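Local coordinates for SusD superfamily protein (Bacteroides fragilis NCTC 9343, PDB 3NQP), which probably binds sugars or glycans at the outer membrane, as an alpha-helical member of the SusD family of starch-utilisation-type proteins, at residues Asn94-Ile99 / Gly122-Tyr127; Val138-Thr143 / Ala159-Lys164; Asn185-Tyr190 / Asn241-Lys246; Asn262-Phe267 / Phe379-Trp384. All blocks are in the same frame, centred on the assembly; numbering follows the deposited sequence.

Interaction 1. Residues Asn94-Ile99 / Gly122-Tyr127; sequences NLNLFI and GLRAFY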
# COMPACT_ATOMS: atom_id res chain seq x y z
N ASN A 94 -19.78 9.58 6.34
CA ASN A 94 -20.62 8.42 6.48
C ASN A 94 -20.22 7.58 7.69
O ASN A 94 -21.10 7.02 8.38
CB ASN A 94 -20.64 7.55 5.20
CG ASN A 94 -21.36 8.25 4.02
OD1 ASN A 94 -21.86 9.38 4.14
ND2 ASN A 94 -21.37 7.60 2.88
N LEU A 95 -18.93 7.52 7.98
CA LEU A 95 -18.47 6.87 9.20
C LEU A 95 -19.00 7.62 10.42
O LEU A 95 -19.53 7.01 11.35
CB LEU A 95 -16.95 6.81 9.26
CG LEU A 95 -16.21 6.13 8.09
CD1 LEU A 95 -14.75 6.12 8.42
CD2 LEU A 95 -16.77 4.75 7.81
N ASN A 96 -18.88 8.95 10.41
CA ASN A 96 -19.38 9.76 11.54
C ASN A 96 -20.87 9.50 11.74
O ASN A 96 -21.33 9.30 12.86
CB ASN A 96 -19.09 11.24 11.29
CG ASN A 96 -17.60 11.53 11.10
OD1 ASN A 96 -16.77 10.74 11.50
ND2 ASN A 96 -17.27 12.69 10.52
N LEU A 97 -21.62 9.48 10.64
CA LEU A 97 -23.05 9.26 10.72
C LEU A 97 -23.35 7.88 11.30
O LEU A 97 -24.22 7.73 12.13
CB LEU A 97 -23.67 9.39 9.32
CG LEU A 97 -25.20 9.37 9.21
CD1 LEU A 97 -25.79 10.48 10.09
CD2 LEU A 97 -25.65 9.54 7.76
N PHE A 98 -22.63 6.86 10.85
CA PHE A 98 -22.86 5.53 11.41
C PHE A 98 -22.63 5.53 12.93
O PHE A 98 -23.41 4.92 13.68
CB PHE A 98 -21.98 4.50 10.76
CG PHE A 98 -22.30 3.08 11.18
CD1 PHE A 98 -23.19 2.29 10.44
CD2 PHE A 98 -21.68 2.51 12.27
CE1 PHE A 98 -23.45 0.97 10.82
CE2 PHE A 98 -21.96 1.20 12.66
CZ PHE A 98 -22.87 0.44 11.93
N ILE A 99 -21.56 6.18 13.37
CA ILE A 99 -21.21 6.17 14.78
C ILE A 99 -22.30 6.88 15.59
O ILE A 99 -22.80 6.33 16.58
CB ILE A 99 -19.84 6.82 15.05
CG1 ILE A 99 -18.72 5.92 14.50
CG2 ILE A 99 -19.66 7.07 16.51
CD1 ILE A 99 -17.30 6.59 14.58
N GLY A 122 -12.02 1.96 13.46
CA GLY A 122 -10.81 1.55 12.77
C GLY A 122 -10.65 2.21 11.40
O GLY A 122 -9.55 2.62 11.01
N LEU A 123 -11.73 2.24 10.64
CA LEU A 123 -11.71 2.80 9.30
C LEU A 123 -11.59 4.30 9.32
O LEU A 123 -10.99 4.89 8.41
CB LEU A 123 -12.96 2.38 8.53
CG LEU A 123 -13.01 0.91 8.09
CD1 LEU A 123 -14.38 0.61 7.40
CD2 LEU A 123 -11.84 0.51 7.18
N ARG A 124 -12.10 4.95 10.37
CA ARG A 124 -11.94 6.39 10.44
C ARG A 124 -10.46 6.73 10.71
O ARG A 124 -9.92 7.66 10.10
CB ARG A 124 -12.82 7.05 11.48
CG ARG A 124 -12.84 8.56 11.33
CD ARG A 124 -14.02 9.15 12.13
NE ARG A 124 -13.81 9.01 13.57
CZ ARG A 124 -14.66 9.44 14.50
NH1 ARG A 124 -15.81 10.02 14.14
NH2 ARG A 124 -14.37 9.32 15.78
N ALA A 125 -9.80 5.94 11.56
CA ALA A 125 -8.35 6.03 11.72
C ALA A 125 -7.62 5.80 10.38
O ALA A 125 -6.64 6.47 10.07
CB ALA A 125 -7.86 4.98 12.75
N PHE A 126 -8.04 4.77 9.65
CA PHE A 126 -7.41 4.41 8.41
C PHE A 126 -7.39 5.59 7.44
O PHE A 126 -6.36 5.91 6.87
CB PHE A 126 -8.12 3.22 7.80
CG PHE A 126 -7.61 2.85 6.45
CD1 PHE A 126 -6.54 2.00 6.33
CD2 PHE A 126 -8.22 3.33 5.32
CE1 PHE A 126 -6.07 1.65 5.10
CE2 PHE A 126 -7.76 2.99 4.06
CZ PHE A 126 -6.67 2.14 3.96
N TYR A 127 -8.55 6.18 7.22
CA TYR A 127 -8.65 7.28 6.29
C TYR A 127 -7.85 8.47 6.80
O TYR A 127 -7.10 9.08 6.06
CB TYR A 127 -10.10 7.69 6.09
CG TYR A 127 -10.91 6.79 5.16
CD1 TYR A 127 -10.52 6.56 3.83
CD2 TYR A 127 -12.09 6.21 5.59
CE1 TYR A 127 -11.30 5.75 2.97
CE2 TYR A 127 -12.88 5.42 4.73
CZ TYR A 127 -12.50 5.20 3.43
OH TYR A 127 -13.32 4.43 2.62
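R124 reaches across to N96 and I99 with a side chain that first runs straight and then bends. Its CG stands anti to the backbone N, and the turn comes at chi3 (69°), which sets NE off the line of the aliphatic part. From there NH1 gives a hydrogen bond to N96 OD1 at 2.9 Å, nearly straight at 164°. The oxygen lies close to the guanidinium plane, whereas the donor stands well above the plane of the amide, the two flat groups being steeply inclined to each other. Over one face of the guanidinium, offset toward the rim, comes I99 CD1, which is 3.9 Å from R124 CZ; the two side chains cross at about a right angle.

The segments belong to helices 89-102 and 110-135, an antiparallel pair in the helical body of this SusD-family protein. Their local axes approach to 10.3 Å and differ in direction by 158°, a spacing that side chains bridge. L95 points into the gap: its CD1 rests 3.5 Å from R124 CA and 4.1 Å from L123 CB, and the same L95 CD1 lies at the edge of the Y127 ring, 3.9 Å from Y127 CD2. Helix 21-37 adds I31, which touches both L95 and L123. The buried charge of R124 is met by a salt bridge from NE to D173, while N96 turns its ND2 to the carbonyl of R141.

Interaction 2. Residues Val138-Thr143 / Ala159-Lys164; sequences VPLRLT and ARSTPK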
# COMPACT_ATOMS: atom_id res chain seq x y z
N VAL A 138 -5.13 18.48 8.27
CA VAL A 138 -6.33 18.49 7.43
C VAL A 138 -7.53 18.86 8.32
O VAL A 138 -7.43 18.76 9.56
CB VAL A 138 -6.64 17.11 6.80
CG1 VAL A 138 -5.53 16.68 5.79
CG2 VAL A 138 -6.92 16.06 7.90
N PRO A 139 -8.66 19.26 7.72
CA PRO A 139 -9.86 19.52 8.53
C PRO A 139 -10.26 18.29 9.33
O PRO A 139 -10.20 17.18 8.79
CB PRO A 139 -10.93 19.80 7.47
CG PRO A 139 -10.19 20.28 6.28
CD PRO A 139 -8.91 19.50 6.29
N LEU A 140 -10.63 18.45 10.59
CA LEU A 140 -11.08 17.31 11.38
C LEU A 140 -12.61 17.26 11.42
O LEU A 140 -13.24 17.82 12.34
CB LEU A 140 -10.53 17.34 12.82
CG LEU A 140 -9.18 16.71 13.06
CD1 LEU A 140 -8.78 16.92 14.55
CD2 LEU A 140 -9.18 15.18 12.61
N ARG A 141 -13.19 16.59 10.43
CA ARG A 141 -14.63 16.35 10.37
C ARG A 141 -14.98 15.09 11.13
O ARG A 141 -14.64 13.97 10.72
CB ARG A 141 -15.10 16.22 8.91
CG ARG A 141 -14.78 17.45 8.10
CD ARG A 141 -15.73 17.72 6.93
NE ARG A 141 -15.75 19.14 6.57
CZ ARG A 141 -14.87 19.75 5.78
NH1 ARG A 141 -13.85 19.07 5.22
NH2 ARG A 141 -15.00 21.05 5.53
N LEU A 142 -15.67 15.28 12.26
CA LEU A 142 -16.03 14.19 13.16
C LEU A 142 -17.56 14.07 13.47
O LEU A 142 -18.00 13.07 14.01
CB LEU A 142 -15.25 14.33 14.49
CG LEU A 142 -13.73 14.39 14.36
CD1 LEU A 142 -13.03 14.70 15.72
CD2 LEU A 142 -13.23 13.06 13.74
N THR A 143 -18.33 15.10 13.14
CA THR A 143 -19.76 15.13 13.41
C THR A 143 -20.48 15.62 12.18
O THR A 143 -20.99 14.80 11.42
CB THR A 143 -20.08 16.05 14.61
OG1 THR A 143 -19.62 17.38 14.32
CG2 THR A 143 -19.39 15.53 15.91
N ALA A 159 -11.22 24.99 8.85
CA ALA A 159 -9.78 25.13 8.83
C ALA A 159 -9.11 23.74 8.99
O ALA A 159 -9.67 22.84 9.62
CB ALA A 159 -9.32 26.10 9.97
N ARG A 160 -7.91 23.60 8.44
CA ARG A 160 -7.09 22.44 8.68
C ARG A 160 -6.66 22.41 10.14
O ARG A 160 -6.13 23.38 10.63
CB ARG A 160 -5.87 22.48 7.78
CG ARG A 160 -6.24 22.50 6.31
CD ARG A 160 -5.06 22.73 5.38
NE ARG A 160 -4.10 21.64 5.35
CZ ARG A 160 -3.23 21.45 4.36
NH1 ARG A 160 -3.18 22.25 3.31
NH2 ARG A 160 -2.38 20.45 4.42
N SER A 161 -6.85 21.29 10.83
CA SER A 161 -6.26 21.10 12.16
C SER A 161 -4.78 20.77 12.00
O SER A 161 -4.37 20.37 10.91
CB SER A 161 -6.93 19.97 12.91
OG SER A 161 -8.24 20.33 13.30
N THR A 162 -3.99 20.93 13.07
CA THR A 162 -2.55 20.65 12.96
C THR A 162 -2.26 19.13 12.86
O THR A 162 -3.12 18.30 13.24
CB THR A 162 -1.79 21.18 14.16
OG1 THR A 162 -2.11 20.38 15.29
CG2 THR A 162 -2.09 22.75 14.45
N PRO A 163 -1.07 18.75 12.36
CA PRO A 163 -0.76 17.31 12.36
C PRO A 163 -0.94 16.63 13.73
O PRO A 163 -1.54 15.54 13.83
CB PRO A 163 0.71 17.26 11.95
CG PRO A 163 0.84 18.43 11.04
CD PRO A 163 -0.02 19.53 11.70
N LYS A 164 -0.42 17.24 14.79
CA LYS A 164 -0.62 16.68 16.13
C LYS A 164 -2.09 16.47 16.47
O LYS A 164 -2.44 15.42 17.03
CB LYS A 164 0.04 17.54 17.22
CG LYS A 164 -0.34 17.09 18.63
CD LYS A 164 0.28 15.74 19.02
CE LYS A 164 0.28 15.58 20.55
NZ LYS A 164 0.74 14.25 21.04
O HOH W 1 -10.22 21.15 11.63
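V138 and S161 supply the direct polar link: S161 N donates to V138 O at 2.9 Å, with the donor well above the carbonyl plane and a bent N-H...O angle of 147°. One water extends this link. It accepts from L140 N at 2.9 Å and donates to A159 O. It also lies 2.7 Å from S161 OG, so three polar groups drawn from both segments share it. A159 O also receives a CH...O contact from P139 CA at 3.5 Å.

Van der Waals contacts lie beside these bonds. P139 CD packs against R160 CG at 4.0 Å, the two side chains crossing obliquely, while L140 sets CG and CD1 beside S161, with CD1 3.7 Å from OG. The serine OG is anti to its own carbonyl carbon (chi1 -71°), a position within reach of both the leucine and the water.

The polar ends of R160 and T162 have partners outside the two segments. R160 sends NE to the carbonyl of G137 and NH1 to E508 and T510 near the C-terminus. T162 is the N-cap of helix 163-181: its side chain caps a backbone N just past K164, and OG1 also bonds D221.

Two irregular segments between helix 110-135 and the start of helix 163-181 are thus joined. Because backbone N-H and C=O groups do most of the bonding, with the water linking further groups, the join depends little on long polar side chains.

Interaction 3. Residues Asn185-Tyr190 / Asn241-Lys246; sequences NDFDPY and NNYNLK. With EDO (1,2-ethanediol), chain H.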
# COMPACT_ATOMS: atom_id res chain seq x y z
N ASN A 185 -11.64 -11.83 18.21
CA ASN A 185 -10.54 -12.00 17.21
C ASN A 185 -11.02 -12.59 15.87
O ASN A 185 -10.23 -12.71 14.93
CB ASN A 185 -9.46 -12.92 17.79
CG ASN A 185 -8.57 -12.24 18.83
OD1 ASN A 185 -8.95 -11.29 19.53
ND2 ASN A 185 -7.36 -12.75 18.95
N ASP A 186 -12.30 -12.96 15.79
CA ASP A 186 -12.83 -13.68 14.62
C ASP A 186 -12.78 -12.73 13.43
O ASP A 186 -13.10 -11.56 13.52
CB ASP A 186 -14.26 -14.18 14.91
CG ASP A 186 -14.85 -15.16 13.83
OD1 ASP A 186 -14.43 -15.23 12.64
OD2 ASP A 186 -15.83 -15.86 14.20
N PHE A 187 -12.31 -13.26 12.32
CA PHE A 187 -12.31 -12.50 11.10
C PHE A 187 -13.67 -12.38 10.39
O PHE A 187 -13.81 -11.51 9.53
CB PHE A 187 -11.30 -13.09 10.13
CG PHE A 187 -9.86 -12.79 10.48
CD1 PHE A 187 -9.28 -11.57 10.14
CD2 PHE A 187 -9.08 -13.77 11.07
CE1 PHE A 187 -7.90 -11.32 10.40
CE2 PHE A 187 -7.74 -13.52 11.37
CZ PHE A 187 -7.15 -12.32 11.04
N ASP A 188 -14.64 -13.23 10.73
CA ASP A 188 -15.84 -13.41 9.86
C ASP A 188 -17.04 -13.81 10.71
O ASP A 188 -17.68 -14.81 10.42
CB ASP A 188 -15.60 -14.50 8.80
CG ASP A 188 -16.63 -14.46 7.64
OD1 ASP A 188 -17.27 -13.39 7.39
OD2 ASP A 188 -16.76 -15.52 6.97
N PRO A 189 -17.36 -13.02 11.74
CA PRO A 189 -18.29 -13.49 12.75
C PRO A 189 -19.74 -13.66 12.28
O PRO A 189 -20.47 -14.40 12.91
CB PRO A 189 -18.20 -12.40 13.84
CG PRO A 189 -17.77 -11.17 13.13
CD PRO A 189 -16.87 -11.66 12.02
N TYR A 190 -20.13 -12.96 11.21
CA TYR A 190 -21.47 -13.04 10.59
C TYR A 190 -21.42 -13.70 9.21
O TYR A 190 -22.39 -13.64 8.46
CB TYR A 190 -22.08 -11.62 10.53
CG TYR A 190 -22.11 -11.07 11.93
CD1 TYR A 190 -22.94 -11.64 12.88
CD2 TYR A 190 -21.22 -10.09 12.34
CE1 TYR A 190 -22.93 -11.22 14.18
CE2 TYR A 190 -21.19 -9.66 13.66
CZ TYR A 190 -22.05 -10.22 14.57
OH TYR A 190 -22.05 -9.80 15.87
N ASN A 241 0.80 -13.66 16.69
CA ASN A 241 0.64 -14.76 17.67
C ASN A 241 -0.78 -15.28 17.91
O ASN A 241 -0.95 -16.43 18.33
CB ASN A 241 1.30 -14.39 19.02
CG ASN A 241 2.80 -14.28 18.92
OD1 ASN A 241 3.38 -14.67 17.93
ND2 ASN A 241 3.43 -13.72 19.94
N ASN A 242 -1.79 -14.45 17.65
CA ASN A 242 -3.12 -14.61 18.22
C ASN A 242 -4.24 -14.83 17.20
O ASN A 242 -5.40 -14.85 17.56
CB ASN A 242 -3.46 -13.38 19.07
CG ASN A 242 -2.52 -13.22 20.26
OD1 ASN A 242 -2.22 -14.19 20.91
ND2 ASN A 242 -2.04 -11.99 20.52
N TYR A 243 -3.90 -14.97 15.92
CA TYR A 243 -4.91 -15.00 14.87
C TYR A 243 -4.79 -16.16 13.88
O TYR A 243 -5.45 -16.16 12.84
CB TYR A 243 -4.91 -13.65 14.10
CG TYR A 243 -5.26 -12.44 14.95
CD1 TYR A 243 -6.56 -12.04 15.11
CD2 TYR A 243 -4.27 -11.70 15.58
CE1 TYR A 243 -6.87 -10.94 15.89
CE2 TYR A 243 -4.56 -10.60 16.36
CZ TYR A 243 -5.86 -10.21 16.52
OH TYR A 243 -6.11 -9.09 17.29
N ASN A 244 -3.93 -17.13 14.17
CA ASN A 244 -3.76 -18.28 13.29
C ASN A 244 -3.27 -17.94 11.91
O ASN A 244 -3.55 -18.68 10.98
CB ASN A 244 -5.10 -19.03 13.14
CG ASN A 244 -5.60 -19.60 14.45
OD1 ASN A 244 -6.72 -19.30 14.88
ND2 ASN A 244 -4.75 -20.37 15.11
N LEU A 245 -2.57 -16.83 11.77
CA LEU A 245 -2.03 -16.43 10.49
C LEU A 245 -0.77 -17.24 10.13
O LEU A 245 0.04 -17.59 11.02
CB LEU A 245 -1.70 -14.91 10.51
CG LEU A 245 -2.91 -13.99 10.60
CD1 LEU A 245 -2.58 -12.62 11.25
CD2 LEU A 245 -3.59 -13.84 9.19
N LYS A 246 -0.57 -17.48 8.83
CA LYS A 246 0.62 -18.18 8.36
C LYS A 246 1.03 -17.70 6.99
O LYS A 246 0.17 -17.47 6.18
CB LYS A 246 0.34 -19.70 8.21
CG LYS A 246 -0.23 -20.38 9.45
CD LYS A 246 -0.23 -21.94 9.31
CE LYS A 246 -1.63 -22.52 9.39
NZ LYS A 246 -2.32 -22.10 10.65
C1 EDO H . 6.99 -12.71 19.44
O1 EDO H . 6.36 -13.77 20.17
C2 EDO H . 7.28 -13.15 18.00
O2 EDO H . 6.05 -13.53 17.37
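Two connecting loops meet here, one between helices 163-181 and 200-216 and the other between helix 228-241 and helix 251-255, and the aromatic ring of Y243 forms the common surface. N185 lays its amide over one face of that ring, the planes only 16° apart, with ND2 3.6 Å from Y243 CE1 and offset toward the rim. The same ND2 donates to N242 O at 3.2 Å, and this acceptor lies near the plane of the amide while the donor stands above the carbonyl plane. N185 CG, anti to its carbonyl carbon (chi1 -76°), stands 3.6 Å from Y243 CE1.

F187 meets Y243 nearer its backbone, at CB and O. Its ring edge meets Y243 O, 3.8 Å from CE2, and CE2 also touches Y243 CB at 3.9 Å. The two rings are inclined at 58° with centroids 5.9 Å apart, an oblique pairing. Beyond them L245 CD2 approaches F187 CZ at 4.3 Å. Around F187 the first loop is shaped by an Asx turn, in which D188 N donates to D186 OD1 at 2.8 Å.

At the far end of the second segment N241 holds a 1,2-ethanediol, probably from the crystallisation liquor, by a pair of hydrogen bonds: ND2 donates to one hydroxyl and OD1 accepts from the other.

Polar ends are paired outside the contact: N185 OD1 with K200, Y243 OH with E204. K195 makes a cation-pi contact with F187. The amide of N185 therefore works in two ways, its flat side lying over the rim of one aromatic face while its N-H satisfies a carbonyl just past a helix end.

Interaction 4. Residues Asn262-Phe267 / Phe379-Trp384; sequences NDEIIF and FYRLPW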
# COMPACT_ATOMS: atom_id res chain seq x y z
N ASN A 262 -6.85 -16.21 2.07
CA ASN A 262 -5.95 -17.25 2.60
C ASN A 262 -5.26 -16.85 3.91
O ASN A 262 -5.39 -15.71 4.39
CB ASN A 262 -4.93 -17.62 1.55
CG ASN A 262 -4.09 -16.44 1.14
OD1 ASN A 262 -3.26 -15.98 1.94
ND2 ASN A 262 -4.29 -15.92 -0.11
N ASP A 263 -4.54 -17.78 4.49
CA ASP A 263 -4.00 -17.63 5.85
C ASP A 263 -2.90 -16.56 6.01
O ASP A 263 -2.55 -16.20 7.11
CB ASP A 263 -3.47 -19.01 6.37
CG ASP A 263 -4.59 -19.99 6.72
OD1 ASP A 263 -5.77 -19.59 6.69
OD2 ASP A 263 -4.28 -21.13 7.04
N GLU A 264 -2.33 -16.07 4.91
CA GLU A 264 -1.31 -15.00 4.98
C GLU A 264 -1.97 -13.65 5.06
O GLU A 264 -1.36 -12.67 5.46
CB GLU A 264 -0.44 -15.07 3.73
CG GLU A 264 0.74 -14.12 3.74
CD GLU A 264 1.78 -14.45 2.67
OE1 GLU A 264 2.09 -15.67 2.46
OE2 GLU A 264 2.36 -13.51 2.11
N ILE A 265 -3.21 -13.55 4.60
CA ILE A 265 -3.88 -12.27 4.50
C ILE A 265 -4.54 -11.91 5.82
O ILE A 265 -5.10 -12.77 6.48
CB ILE A 265 -4.93 -12.28 3.35
CG1 ILE A 265 -4.23 -12.38 1.96
CG2 ILE A 265 -5.83 -11.02 3.37
CD1 ILE A 265 -5.23 -12.49 0.81
N ILE A 266 -4.43 -10.64 6.20
CA ILE A 266 -5.09 -10.08 7.37
C ILE A 266 -6.35 -9.29 6.91
O ILE A 266 -7.46 -9.58 7.35
CB ILE A 266 -4.18 -9.11 8.16
CG1 ILE A 266 -3.10 -9.87 8.95
CG2 ILE A 266 -4.99 -8.37 9.19
CD1 ILE A 266 -1.71 -9.90 8.40
N PHE A 267 -6.16 -8.34 6.02
CA PHE A 267 -7.28 -7.58 5.45
C PHE A 267 -7.03 -7.24 3.97
O PHE A 267 -5.95 -6.76 3.61
CB PHE A 267 -7.61 -6.32 6.28
CG PHE A 267 -8.67 -5.50 5.64
CD1 PHE A 267 -9.99 -5.87 5.75
CD2 PHE A 267 -8.34 -4.37 4.89
CE1 PHE A 267 -10.99 -5.14 5.12
CE2 PHE A 267 -9.34 -3.66 4.22
CZ PHE A 267 -10.67 -4.05 4.35
N PHE A 379 -4.32 -5.06 1.78
CA PHE A 379 -3.76 -3.95 2.53
C PHE A 379 -2.77 -4.45 3.59
O PHE A 379 -1.74 -3.83 3.76
CB PHE A 379 -4.88 -3.15 3.23
CG PHE A 379 -5.67 -2.27 2.32
CD1 PHE A 379 -5.44 -2.21 0.96
CD2 PHE A 379 -6.68 -1.50 2.86
CE1 PHE A 379 -6.19 -1.35 0.15
CE2 PHE A 379 -7.42 -0.64 2.06
CZ PHE A 379 -7.19 -0.57 0.73
N TYR A 380 -3.07 -5.54 4.29
CA TYR A 380 -2.12 -6.12 5.25
C TYR A 380 -2.03 -7.63 5.04
O TYR A 380 -3.08 -8.27 5.01
CB TYR A 380 -2.54 -5.89 6.68
CG TYR A 380 -2.65 -4.46 7.06
CD1 TYR A 380 -1.50 -3.66 7.12
CD2 TYR A 380 -3.88 -3.88 7.32
CE1 TYR A 380 -1.55 -2.37 7.46
CE2 TYR A 380 -3.94 -2.51 7.68
CZ TYR A 380 -2.77 -1.76 7.73
OH TYR A 380 -2.75 -0.43 8.09
N ARG A 381 -0.81 -8.15 4.90
CA ARG A 381 -0.58 -9.61 4.96
C ARG A 381 0.70 -9.91 5.80
O ARG A 381 1.44 -9.00 6.18
CB ARG A 381 -0.51 -10.18 3.55
CG ARG A 381 0.50 -9.58 2.67
CD ARG A 381 0.53 -10.29 1.32
NE ARG A 381 1.48 -9.66 0.42
CZ ARG A 381 2.75 -10.04 0.22
NH1 ARG A 381 3.31 -11.07 0.85
NH2 ARG A 381 3.49 -9.37 -0.63
N LEU A 382 0.93 -11.17 6.12
CA LEU A 382 1.88 -11.48 7.18
C LEU A 382 3.33 -11.01 6.93
O LEU A 382 3.95 -10.53 7.86
CB LEU A 382 1.84 -12.99 7.50
CG LEU A 382 2.29 -13.44 8.88
CD1 LEU A 382 1.33 -12.77 9.94
CD2 LEU A 382 2.28 -15.01 8.93
N PRO A 383 3.91 -11.15 5.69
CA PRO A 383 5.28 -10.65 5.53
C PRO A 383 5.44 -9.14 5.79
O PRO A 383 6.55 -8.68 6.15
CB PRO A 383 5.64 -10.99 4.06
CG PRO A 383 4.75 -12.18 3.72
CD PRO A 383 3.44 -11.84 4.49
N TRP A 384 4.38 -8.37 5.62
CA TRP A 384 4.40 -6.94 6.03
C TRP A 384 4.63 -6.85 7.54
O TRP A 384 5.38 -5.98 8.00
CB TRP A 384 3.12 -6.21 5.58
CG TRP A 384 3.05 -4.76 6.03
CD1 TRP A 384 3.47 -3.67 5.35
CD2 TRP A 384 2.51 -4.29 7.24
NE1 TRP A 384 3.26 -2.53 6.08
CE2 TRP A 384 2.68 -2.89 7.26
CE3 TRP A 384 1.93 -4.93 8.36
CZ2 TRP A 384 2.27 -2.10 8.34
CZ3 TRP A 384 1.50 -4.16 9.39
CH2 TRP A 384 1.67 -2.76 9.39
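F267 and F379 lie side by side and point the same way, with F379 CD2 at the edge of the F267 ring, 3.7 Å from F267 CE2. Their planes are inclined at 61°, an oblique pairing. The indole of W384 has Y380 CD1 over one face, offset toward the rim, and the R381 guanidinium takes E264 OE2 at its edge. That last contact is a salt bridge, 2.9 Å from NH1 to OE2, the oxygen tilted 17° from the guanidinium plane and the two flat groups inclined to each other. R381 CG sits between the backbone N and the carbonyl carbon (chi1 57°), and the rest of the chain runs extended to NE alongside the glutamate.

Strands 265-269 and 377-381 form a two-stranded antiparallel sheet here, interrupted by two classic beta bulges. I266 N and F267 N both donate to Y380 O, and F379 N and Y380 N both donate to F267 O, so each of these carbonyls is gripped twice. Past the bulges, L382 N donates to E264 O at 2.8 Å, where the strand passes into helix 382-396 with R381 as N-cap. Before the first strand an Asx turn at N262 and a type I turn from N262 to I265 bring the chain round.

I266 CD1 rests against the backbone of R381, 3.5 Å from R381 C, and I266 CB is 3.9 Å from Y380 CB. E264 OE2 also comes close to the ring of P383. The buried charges have further partners, E264 in R412 and R381 in E445 and E449, while Y380 OH bonds E209.

In the fold
The four contacts form two neighbouring pairs. Interactions 1 and 2, centres 14 Å apart, join where N96 ND2 meets R141 O at 2.9 Å, a probable hydrogen bond, so the loop after helix 110-135 is tied to helix 89-102. Interactions 3 and 4 are closer, centres 11 Å apart: K246 N probably bonds D263 O at 2.9 Å, and L245 CD2 packs against the carbonyl oxygens of D263 and I265. The pairs meet through F126 and F379, whose CZ and CE2 atoms approach to 3.4 Å although the centres of interactions 1 and 4 are 22 Å apart. Interactions 2 and 3 remain about 23 Å apart at their nearest atoms. The ethanediol is bound at N241, outside the contact proper.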